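Local coordinates for protein transcriptional regulator (NtrC family) (Aquifex aeolicus, PDB 3DZD) that probably acts as an ATP-dependent activator of sigma54-dependent transcription, a response regulator with receiver and AAA+ ATPase domains, here with ADP in the inactive state, at residues Pro191-Glu196 with Glu233-Val238; Arg213-Leu218 with Phe251-Gly256; Lys217-Asp222 with Gln258-Asp263. One frame throughout, in Å; residues are numbered along the deposited sequence.

Contact 1: residues Pro191-Glu196 with Glu233-Val238; sequences PQELAE and ELDQRV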
loop_
_atom_site.group_PDB
_atom_site.type_symbol
_atom_site.label_atom_id
_atom_site.label_comp_id
_atom_site.label_asym_id
_atom_site.label_seq_id
_atom_site.Cartn_x
_atom_site.Cartn_y
_atom_site.Cartn_z
ATOM N N PRO A 191 -2.404 -23.034 -8.048
ATOM C CA PRO A 191 -3.008 -24.230 -8.644
ATOM C C PRO A 191 -3.104 -24.140 -10.162
ATOM O O PRO A 191 -3.330 -23.061 -10.708
ATOM C CB PRO A 191 -4.408 -24.249 -8.032
ATOM C CG PRO A 191 -4.231 -23.607 -6.703
ATOM C CD PRO A 191 -3.165 -22.557 -6.879
ATOM N N GLN A 192 -2.938 -25.279 -10.824
ATOM C CA GLN A 192 -2.924 -25.353 -12.281
ATOM C C GLN A 192 -3.749 -24.272 -12.966
ATOM O O GLN A 192 -3.246 -23.550 -13.825
ATOM C CB GLN A 192 -3.429 -26.722 -12.739
ATOM C CG GLN A 192 -2.682 -27.895 -12.141
ATOM C CD GLN A 192 -3.229 -29.225 -12.617
ATOM O OE1 GLN A 192 -4.347 -29.300 -13.130
ATOM N NE2 GLN A 192 -2.443 -30.282 -12.450
ATOM N N GLU A 193 -5.014 -24.164 -12.581
ATOM C CA GLU A 193 -5.962 -23.354 -13.338
ATOM C C GLU A 193 -6.592 -22.204 -12.555
ATOM O O GLU A 193 -7.455 -21.494 -13.071
ATOM C CB GLU A 193 -7.033 -24.250 -13.967
ATOM C CG GLU A 193 -6.507 -25.064 -15.146
ATOM C CD GLU A 193 -7.179 -26.414 -15.283
ATOM O OE1 GLU A 193 -7.961 -26.785 -14.383
ATOM O OE2 GLU A 193 -6.918 -27.109 -16.288
ATOM N N LEU A 194 -6.156 -22.020 -11.314
ATOM C CA LEU A 194 -6.492 -20.810 -10.570
ATOM C C LEU A 194 -5.746 -19.612 -11.151
ATOM O O LEU A 194 -6.095 -18.459 -10.896
ATOM C CB LEU A 194 -6.152 -20.970 -9.090
ATOM C CG LEU A 194 -7.340 -21.033 -8.125
ATOM C CD1 LEU A 194 -8.251 -22.231 -8.412
ATOM C CD2 LEU A 194 -6.857 -21.044 -6.675
ATOM N N ALA A 195 -4.714 -19.902 -11.934
ATOM C CA ALA A 195 -3.921 -18.867 -12.581
ATOM C C ALA A 195 -4.792 -17.978 -13.462
ATOM O O ALA A 195 -4.805 -16.762 -13.294
ATOM C CB ALA A 195 -2.799 -19.490 -13.394
ATOM N N GLU A 196 -5.525 -18.588 -14.391
ATOM C CA GLU A 196 -6.391 -17.832 -15.294
ATOM C C GLU A 196 -7.356 -16.917 -14.540
ATOM O O GLU A 196 -7.811 -15.906 -15.072
ATOM C CB GLU A 196 -7.172 -18.775 -16.210
ATOM C CG GLU A 196 -8.168 -18.071 -17.120
ATOM C CD GLU A 196 -8.774 -18.999 -18.155
ATOM O OE1 GLU A 196 -8.406 -20.193 -18.171
ATOM O OE2 GLU A 196 -9.619 -18.537 -18.951
ATOM N N GLU A 233 5.477 -21.883 -16.205
ATOM C CA GLU A 233 4.531 -22.817 -15.596
ATOM C C GLU A 233 3.076 -22.555 -15.955
ATOM O O GLU A 233 2.181 -23.158 -15.373
ATOM C CB GLU A 233 4.663 -22.802 -14.076
ATOM C CG GLU A 233 6.019 -23.213 -13.561
ATOM C CD GLU A 233 6.400 -24.629 -13.947
ATOM O OE1 GLU A 233 5.546 -25.362 -14.497
ATOM O OE2 GLU A 233 7.564 -25.011 -13.689
ATOM N N LEU A 234 2.834 -21.657 -16.904
ATOM C CA LEU A 234 1.470 -21.314 -17.298
ATOM C C LEU A 234 0.881 -22.348 -18.247
ATOM O O LEU A 234 1.550 -22.776 -19.190
ATOM C CB LEU A 234 1.431 -19.945 -17.987
ATOM C CG LEU A 234 1.560 -18.676 -17.155
ATOM C CD1 LEU A 234 1.553 -17.464 -18.072
ATOM C CD2 LEU A 234 0.442 -18.592 -16.135
ATOM N N ASP A 235 -0.375 -22.720 -18.010
ATOM C CA ASP A 235 -1.123 -23.568 -18.932
ATOM C C ASP A 235 -0.980 -23.021 -20.342
ATOM O O ASP A 235 -0.881 -21.813 -20.533
ATOM C CB ASP A 235 -2.611 -23.588 -18.560
ATOM C CG ASP A 235 -2.867 -24.164 -17.175
ATOM O OD1 ASP A 235 -1.892 -24.478 -16.459
ATOM O OD2 ASP A 235 -4.052 -24.302 -16.801
ATOM N N GLN A 236 -0.977 -23.899 -21.337
ATOM C CA GLN A 236 -0.886 -23.429 -22.711
ATOM C C GLN A 236 -2.192 -22.759 -23.116
ATOM O O GLN A 236 -2.310 -22.189 -24.202
ATOM C CB GLN A 236 -0.519 -24.562 -23.668
ATOM C CG GLN A 236 -0.023 -24.066 -25.018
ATOM C CD GLN A 236 1.259 -24.747 -25.453
ATOM O OE1 GLN A 236 1.780 -25.615 -24.751
ATOM N NE2 GLN A 236 1.779 -24.350 -26.609
ATOM N N ARG A 237 -3.168 -22.825 -22.218
ATOM C CA ARG A 237 -4.431 -22.129 -22.400
ATOM C C ARG A 237 -4.290 -20.685 -21.940
ATOM O O ARG A 237 -4.712 -19.759 -22.634
ATOM C CB ARG A 237 -5.541 -22.829 -21.610
ATOM C CG ARG A 237 -6.898 -22.174 -21.757
ATOM C CD ARG A 237 -8.029 -23.179 -21.584
ATOM N NE ARG A 237 -9.285 -22.646 -22.103
ATOM C CZ ARG A 237 -10.019 -21.749 -21.457
ATOM N NH1 ARG A 237 -9.619 -21.300 -20.275
ATOM N NH2 ARG A 237 -11.146 -21.299 -21.991
ATOM N N VAL A 238 -3.693 -20.512 -20.761
ATOM C CA VAL A 238 -3.396 -19.190 -20.220
ATOM C C VAL A 238 -2.411 -18.443 -21.123
ATOM O O VAL A 238 -2.620 -17.272 -21.439
ATOM C CB VAL A 238 -2.804 -19.291 -18.810
ATOM C CG1 VAL A 238 -2.767 -17.923 -18.154
ATOM C CG2 VAL A 238 -3.606 -20.266 -17.965
HETATM O O HOH W 1 -6.472 -22.851 -18.533
#
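Within the AAA+ ATPase fold of a sigma54 activator, the turn 191-196 leads into helix 195-200, which runs on to the insertion bearing the GAFTGA motif; it meets the loop that starts helix 236-248. E196 bridges the two. Its CB methylene packs on the buried V238, 4.2 Å from CG2 of that residue, while its long chain carries the charge out to R237. CG stands anti to the backbone N (chi1 176°), and the extended chain brings CD to the guanidinium. There OE1 lies 2.7 Å from NH1 of R237, near the guanidinium plane at its edge, in a salt bridge. With the planes 34° apart, the carboxylate turns both oxygens to NH1 of R237, OE1 the nearer; OE2 also packs on L254. One water donates weakly to E196 OE1 and to OD2 of D235, tying in a second acid. Both D235 oxygens lie near O of Q192, OD1 at 3.1 Å, acceptors facing an acceptor with no hydrogen bond. OD2 of D235 also packs on the CG methylene of E193, at 3.1 Å. The carboxylates of E193 and D235 stand nearly perpendicular, 4.0 Å apart at their OE2 and OD2, a crowding that could raise the pKa of either. Beneath the charges, the small buried A195 lets L234 close in, CB to CD2 at 4.3 Å.

Contact 2: residues Arg213-Leu218 with Phe251-Gly256; sequences RKKGKL and FTRLGG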
loop_
_atom_site.group_PDB
_atom_site.type_symbol
_atom_site.label_atom_id
_atom_site.label_comp_id
_atom_site.label_asym_id
_atom_site.label_seq_id
_atom_site.Cartn_x
_atom_site.Cartn_y
_atom_site.Cartn_z
ATOM N N ARG A 213 -17.757 -10.186 -7.329
ATOM C CA ARG A 213 -16.743 -9.791 -8.300
ATOM C C ARG A 213 -15.366 -9.578 -7.675
ATOM O O ARG A 213 -15.247 -9.030 -6.579
ATOM C CB ARG A 213 -17.174 -8.524 -9.036
ATOM C CG ARG A 213 -16.358 -8.239 -10.281
ATOM C CD ARG A 213 -16.258 -6.755 -10.547
ATOM N NE ARG A 213 -15.561 -6.077 -9.460
ATOM C CZ ARG A 213 -15.353 -4.767 -9.411
ATOM N NH1 ARG A 213 -15.793 -3.992 -10.392
ATOM N NH2 ARG A 213 -14.713 -4.234 -8.381
ATOM N N LYS A 214 -14.331 -10.015 -8.389
ATOM C CA LYS A 214 -12.948 -9.832 -7.957
ATOM C C LYS A 214 -12.078 -9.388 -9.133
ATOM O O LYS A 214 -12.152 -9.956 -10.221
ATOM C CB LYS A 214 -12.389 -11.123 -7.350
ATOM C CG LYS A 214 -11.001 -10.967 -6.728
ATOM C CD LYS A 214 -10.246 -12.298 -6.655
ATOM C CE LYS A 214 -9.889 -12.834 -8.046
ATOM N NZ LYS A 214 -9.177 -14.146 -7.986
ATOM N N LYS A 215 -11.252 -8.373 -8.903
ATOM C CA LYS A 215 -10.387 -7.831 -9.949
ATOM C C LYS A 215 -9.173 -8.730 -10.191
ATOM O O LYS A 215 -8.546 -9.220 -9.247
ATOM C CB LYS A 215 -9.909 -6.426 -9.573
ATOM C CG LYS A 215 -10.940 -5.586 -8.853
ATOM C CD LYS A 215 -10.389 -4.217 -8.472
ATOM C CE LYS A 215 -10.531 -3.214 -9.610
ATOM N NZ LYS A 215 -10.584 -1.803 -9.120
ATOM N N GLY A 216 -8.836 -8.939 -11.458
ATOM C CA GLY A 216 -7.653 -9.706 -11.798
ATOM C C GLY A 216 -6.387 -8.886 -11.641
ATOM O O GLY A 216 -6.439 -7.655 -11.577
ATOM N N LYS A 217 -5.251 -9.572 -11.573
ATOM C CA LYS A 217 -3.954 -8.921 -11.469
ATOM C C LYS A 217 -3.692 -8.029 -12.686
ATOM O O LYS A 217 -3.074 -6.971 -12.568
ATOM C CB LYS A 217 -2.841 -9.966 -11.353
ATOM C CG LYS A 217 -3.056 -10.998 -10.270
ATOM C CD LYS A 217 -2.552 -10.513 -8.919
ATOM C CE LYS A 217 -2.125 -11.682 -8.032
ATOM N NZ LYS A 217 -1.529 -11.227 -6.748
ATOM N N LEU A 218 -4.142 -8.460 -13.858
ATOM C CA LEU A 218 -3.986 -7.630 -15.051
ATOM C C LEU A 218 -4.479 -6.215 -14.752
ATOM O O LEU A 218 -3.779 -5.235 -14.990
ATOM C CB LEU A 218 -4.755 -8.219 -16.236
ATOM C CG LEU A 218 -4.085 -9.385 -16.960
ATOM C CD1 LEU A 218 -5.094 -10.205 -17.752
ATOM C CD2 LEU A 218 -2.990 -8.861 -17.860
ATOM N N PHE A 251 -8.885 -6.985 -22.290
ATOM C CA PHE A 251 -9.316 -8.328 -21.928
ATOM C C PHE A 251 -10.699 -8.289 -21.282
ATOM O O PHE A 251 -11.304 -7.228 -21.141
ATOM C CB PHE A 251 -8.321 -8.979 -20.964
ATOM C CG PHE A 251 -8.415 -8.463 -19.565
ATOM C CD1 PHE A 251 -9.240 -9.081 -18.640
ATOM C CD2 PHE A 251 -7.686 -7.356 -19.173
ATOM C CE1 PHE A 251 -9.340 -8.604 -17.353
ATOM C CE2 PHE A 251 -7.779 -6.868 -17.880
ATOM C CZ PHE A 251 -8.602 -7.493 -16.968
ATOM N N THR A 252 -11.191 -9.453 -20.882
ATOM C CA THR A 252 -12.460 -9.537 -20.182
ATOM C C THR A 252 -12.288 -10.451 -18.982
ATOM O O THR A 252 -11.388 -11.288 -18.962
ATOM C CB THR A 252 -13.559 -10.078 -21.103
ATOM O OG1 THR A 252 -13.149 -11.341 -21.643
ATOM C CG2 THR A 252 -13.804 -9.110 -22.249
ATOM N N ARG A 253 -13.130 -10.283 -17.972
ATOM C CA ARG A 253 -13.057 -11.148 -16.805
ATOM C C ARG A 253 -13.593 -12.540 -17.125
ATOM O O ARG A 253 -14.145 -12.777 -18.206
ATOM C CB ARG A 253 -13.833 -10.545 -15.641
ATOM C CG ARG A 253 -13.239 -9.246 -15.116
ATOM C CD ARG A 253 -13.886 -8.860 -13.805
ATOM N NE ARG A 253 -13.258 -7.703 -13.175
ATOM C CZ ARG A 253 -13.640 -6.445 -13.374
ATOM N NH1 ARG A 253 -14.643 -6.176 -14.204
ATOM N NH2 ARG A 253 -13.019 -5.456 -12.745
ATOM N N LEU A 254 -13.404 -13.464 -16.192
ATOM C CA LEU A 254 -14.038 -14.770 -16.294
ATOM C C LEU A 254 -15.515 -14.601 -15.975
ATOM O O LEU A 254 -15.882 -14.257 -14.849
ATOM C CB LEU A 254 -13.404 -15.775 -15.326
ATOM C CG LEU A 254 -11.926 -16.128 -15.517
ATOM C CD1 LEU A 254 -11.537 -17.282 -14.596
ATOM C CD2 LEU A 254 -11.603 -16.457 -16.982
ATOM N N GLY A 255 -16.359 -14.826 -16.974
ATOM C CA GLY A 255 -17.794 -14.754 -16.778
ATOM C C GLY A 255 -18.405 -13.468 -17.287
ATOM O O GLY A 255 -19.619 -13.381 -17.463
ATOM N N GLY A 256 -17.564 -12.468 -17.529
ATOM C CA GLY A 256 -18.032 -11.175 -17.994
ATOM C C GLY A 256 -17.733 -10.913 -19.455
ATOM O O GLY A 256 -16.926 -11.612 -20.070
#
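The returning side of the GAFTGA insertion meets the presensor-1 beta hairpin here: strand 214-215, coming back from the GAFTGA loop and running on to helix 217-220, faces the hairpin of strands 250-251 and 260-261 through its turn side, 251-256. No hydrogen bond crosses between them. The contact instead has an apolar end and a cationic end.

At the apolar end, L218 lies over one face of the F251 ring. Its CD1 sits 4.1 Å from the ring centroid and only 10° off the normal, a CH-pi contact, while its CB touches CE2 of F251 at 3.7 Å. The ring reaches this place with CG in the crowded position between backbone N and carbonyl carbon (chi1 76°). Leucine suits the site because CB and a branch methyl can both meet the flat ring, and V245 of helix 236-248 touches both side chains.

At the cationic end, R253, extended from CG to NE, brings its guanidinium beneath R213, whose bent chain lays CD over the centre of that plane, 3.9 Å from CZ of R253. The two guanidinium groups stack with planes 23° apart and centres 4.6 Å apart. Such like charges are probably tolerated because acids flank them: R213 NH1 forms a salt bridge with D72 of the second subunit, and R253 NH2 one with E219. Through the bridge from R213 to D72, the receiver domain of the second subunit becomes part of this site. CA of K215 approaches the R253 guanidinium at its edge, 4.3 Å from NE.

Contact 3: residues Lys217-Asp222 with Gln258-Asp263; sequences KLELAD and QKIEVD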
loop_
_atom_site.group_PDB
_atom_site.type_symbol
_atom_site.label_atom_id
_atom_site.label_comp_id
_atom_site.label_asym_id
_atom_site.label_seq_id
_atom_site.Cartn_x
_atom_site.Cartn_y
_atom_site.Cartn_z
ATOM N N LYS A 217 -5.251 -9.572 -11.573
ATOM C CA LYS A 217 -3.954 -8.921 -11.469
ATOM C C LYS A 217 -3.692 -8.029 -12.686
ATOM O O LYS A 217 -3.074 -6.971 -12.568
ATOM C CB LYS A 217 -2.841 -9.966 -11.353
ATOM C CG LYS A 217 -3.056 -10.998 -10.270
ATOM C CD LYS A 217 -2.552 -10.513 -8.919
ATOM C CE LYS A 217 -2.125 -11.682 -8.032
ATOM N NZ LYS A 217 -1.529 -11.227 -6.748
ATOM N N LEU A 218 -4.142 -8.460 -13.858
ATOM C CA LEU A 218 -3.986 -7.630 -15.051
ATOM C C LEU A 218 -4.479 -6.215 -14.752
ATOM O O LEU A 218 -3.779 -5.235 -14.990
ATOM C CB LEU A 218 -4.755 -8.219 -16.236
ATOM C CG LEU A 218 -4.085 -9.385 -16.960
ATOM C CD1 LEU A 218 -5.094 -10.205 -17.752
ATOM C CD2 LEU A 218 -2.990 -8.861 -17.860
ATOM N N GLU A 219 -5.680 -6.138 -14.193
ATOM C CA GLU A 219 -6.328 -4.879 -13.862
ATOM C C GLU A 219 -5.655 -4.138 -12.705
ATOM O O GLU A 219 -5.594 -2.908 -12.697
ATOM C CB GLU A 219 -7.784 -5.167 -13.511
ATOM C CG GLU A 219 -8.624 -3.957 -13.227
ATOM C CD GLU A 219 -10.081 -4.330 -13.059
ATOM O OE1 GLU A 219 -10.400 -5.527 -13.235
ATOM O OE2 GLU A 219 -10.901 -3.435 -12.755
ATOM N N LEU A 220 -5.159 -4.888 -11.726
ATOM C CA LEU A 220 -4.513 -4.286 -10.559
ATOM C C LEU A 220 -3.180 -3.645 -10.931
ATOM O O LEU A 220 -2.637 -2.834 -10.182
ATOM C CB LEU A 220 -4.294 -5.335 -9.467
ATOM C CG LEU A 220 -5.546 -5.806 -8.721
ATOM C CD1 LEU A 220 -5.337 -7.177 -8.110
ATOM C CD2 LEU A 220 -5.938 -4.802 -7.661
ATOM N N ALA A 221 -2.659 -4.010 -12.096
ATOM C CA ALA A 221 -1.351 -3.531 -12.524
ATOM C C ALA A 221 -1.453 -2.321 -13.446
ATOM O O ALA A 221 -0.446 -1.825 -13.939
ATOM C CB ALA A 221 -0.576 -4.651 -13.195
ATOM N N ASP A 222 -2.676 -1.851 -13.669
ATOM C CA ASP A 222 -2.918 -0.681 -14.505
ATOM C C ASP A 222 -1.941 0.444 -14.183
ATOM O O ASP A 222 -1.775 0.836 -13.026
ATOM C CB ASP A 222 -4.357 -0.193 -14.331
ATOM C CG ASP A 222 -4.828 0.686 -15.489
ATOM O OD1 ASP A 222 -4.196 0.680 -16.571
ATOM O OD2 ASP A 222 -5.848 1.377 -15.310
ATOM N N GLN A 258 -17.592 -7.368 -20.438
ATOM C CA GLN A 258 -17.187 -5.970 -20.464
ATOM C C GLN A 258 -15.718 -5.834 -20.859
ATOM O O GLN A 258 -14.840 -6.427 -20.238
ATOM C CB GLN A 258 -17.433 -5.324 -19.106
ATOM C CG GLN A 258 -17.659 -3.833 -19.170
ATOM C CD GLN A 258 -17.717 -3.212 -17.802
ATOM O OE1 GLN A 258 -17.432 -3.868 -16.798
ATOM N NE2 GLN A 258 -18.080 -1.941 -17.748
ATOM N N LYS A 259 -15.463 -5.059 -21.905
ATOM C CA LYS A 259 -14.112 -4.859 -22.395
ATOM C C LYS A 259 -13.330 -3.987 -21.424
ATOM O O LYS A 259 -13.780 -2.905 -21.043
ATOM C CB LYS A 259 -14.147 -4.187 -23.761
ATOM C CG LYS A 259 -12.926 -4.451 -24.614
ATOM C CD LYS A 259 -13.099 -5.726 -25.431
ATOM C CE LYS A 259 -12.004 -5.847 -26.482
ATOM N NZ LYS A 259 -11.795 -4.562 -27.218
ATOM N N ILE A 260 -12.156 -4.460 -21.026
ATOM C CA ILE A 260 -11.311 -3.706 -20.115
ATOM C C ILE A 260 -9.940 -3.448 -20.720
ATOM O O ILE A 260 -9.236 -4.379 -21.109
ATOM C CB ILE A 260 -11.137 -4.422 -18.779
ATOM C CG1 ILE A 260 -12.493 -4.900 -18.257
ATOM C CG2 ILE A 260 -10.471 -3.494 -17.773
ATOM C CD1 ILE A 260 -12.467 -5.357 -16.815
ATOM N N GLU A 261 -9.573 -2.176 -20.804
ATOM C CA GLU A 261 -8.282 -1.784 -21.345
ATOM C C GLU A 261 -7.271 -1.636 -20.221
ATOM O O GLU A 261 -7.541 -0.952 -19.234
ATOM C CB GLU A 261 -8.403 -0.457 -22.085
ATOM C CG GLU A 261 -9.318 -0.501 -23.284
ATOM C CD GLU A 261 -9.074 0.654 -24.226
ATOM O OE1 GLU A 261 -8.653 1.730 -23.746
ATOM O OE2 GLU A 261 -9.299 0.482 -25.443
ATOM N N VAL A 262 -6.117 -2.282 -20.359
ATOM C CA VAL A 262 -5.050 -2.105 -19.382
ATOM C C VAL A 262 -3.797 -1.488 -19.966
ATOM O O VAL A 262 -3.579 -1.476 -21.177
ATOM C CB VAL A 262 -4.666 -3.409 -18.657
ATOM C CG1 VAL A 262 -4.997 -3.308 -17.166
ATOM C CG2 VAL A 262 -5.332 -4.609 -19.310
ATOM N N ASP A 263 -2.977 -0.959 -19.079
ATOM C CA ASP A 263 -1.719 -0.374 -19.476
ATOM C C ASP A 263 -0.679 -0.895 -18.499
ATOM O O ASP A 263 -0.494 -0.338 -17.424
ATOM C CB ASP A 263 -1.819 1.149 -19.435
ATOM C CG ASP A 263 -0.473 1.831 -19.543
ATOM O OD1 ASP A 263 0.283 1.554 -20.501
ATOM O OD2 ASP A 263 -0.176 2.660 -18.659
#
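V262, D222 and D263 carry most of the interface between helix 217-220 with its exit loop and the strand 260-261 side of the hairpin. V262 works as an apolar wedge: its CG1 presses on the backbone of the single short turn, 3.2 Å from O of L218 and 3.9 Å from CA of E219. A compact beta-branched side chain fits so close to a main chain, though its chi1 of -115°, away from the staggered positions, may indicate strain if the modelled rotamer holds. The carbonyl it meets also accepts a weak bond from N of A221 as the helix ends.

D222 and D263 follow where the backbones come closest, with CA atoms 5.1 Å apart. Having CG anti to its backbone N, D222 swings OD1 across to N of D263; the hydrogen bond is weak, 3.2 Å long and bent to 135°. Aspartate is suited to this, being short enough to bring an acceptor to a neighbouring main-chain N-H. Its other oxygen, OD2, has a weak bond from Y119 of the second subunit. The D263 carboxylate is turned 83° from that of D222 and is salt-bridged to K152 and R178, which probably eases the repulsion.

Farther up the strand, CD1 of I260 lies 4.1 Å from OE1 of E219, whose charge is met by R253. The helix and its exit lie between the parallel sheet and the hairpin: L218, and A221 just after the helix, pack on L226 of strand 225-229, K217 and L220 reach V183 of strand 182-186, and F251 of strand 250-251 packs on both L218 and V262.

Overall arrangement
All three contacts lie in the sigma-54 interaction domain and tie the chain around the GAFTGA insertion to later elements. Contacts 2 and 3 are nearest, their centres 8 Å apart; they share K217 and L218 and are joined by the salt bridge from R253 NH2 to E219 OE1 (2.7 Å) and by the hairpin pairing of F251 with I260. Contact 1 is 15 Å from contact 2, centre to centre, touching it where L254 packs on E196, and 18 Å from contact 3, without touching it. The ADP lies beyond the central parallel sheet, away from all three. Contacts 2 and 3 also meet the second subunit's receiver domain, consistent with the inactive dimer.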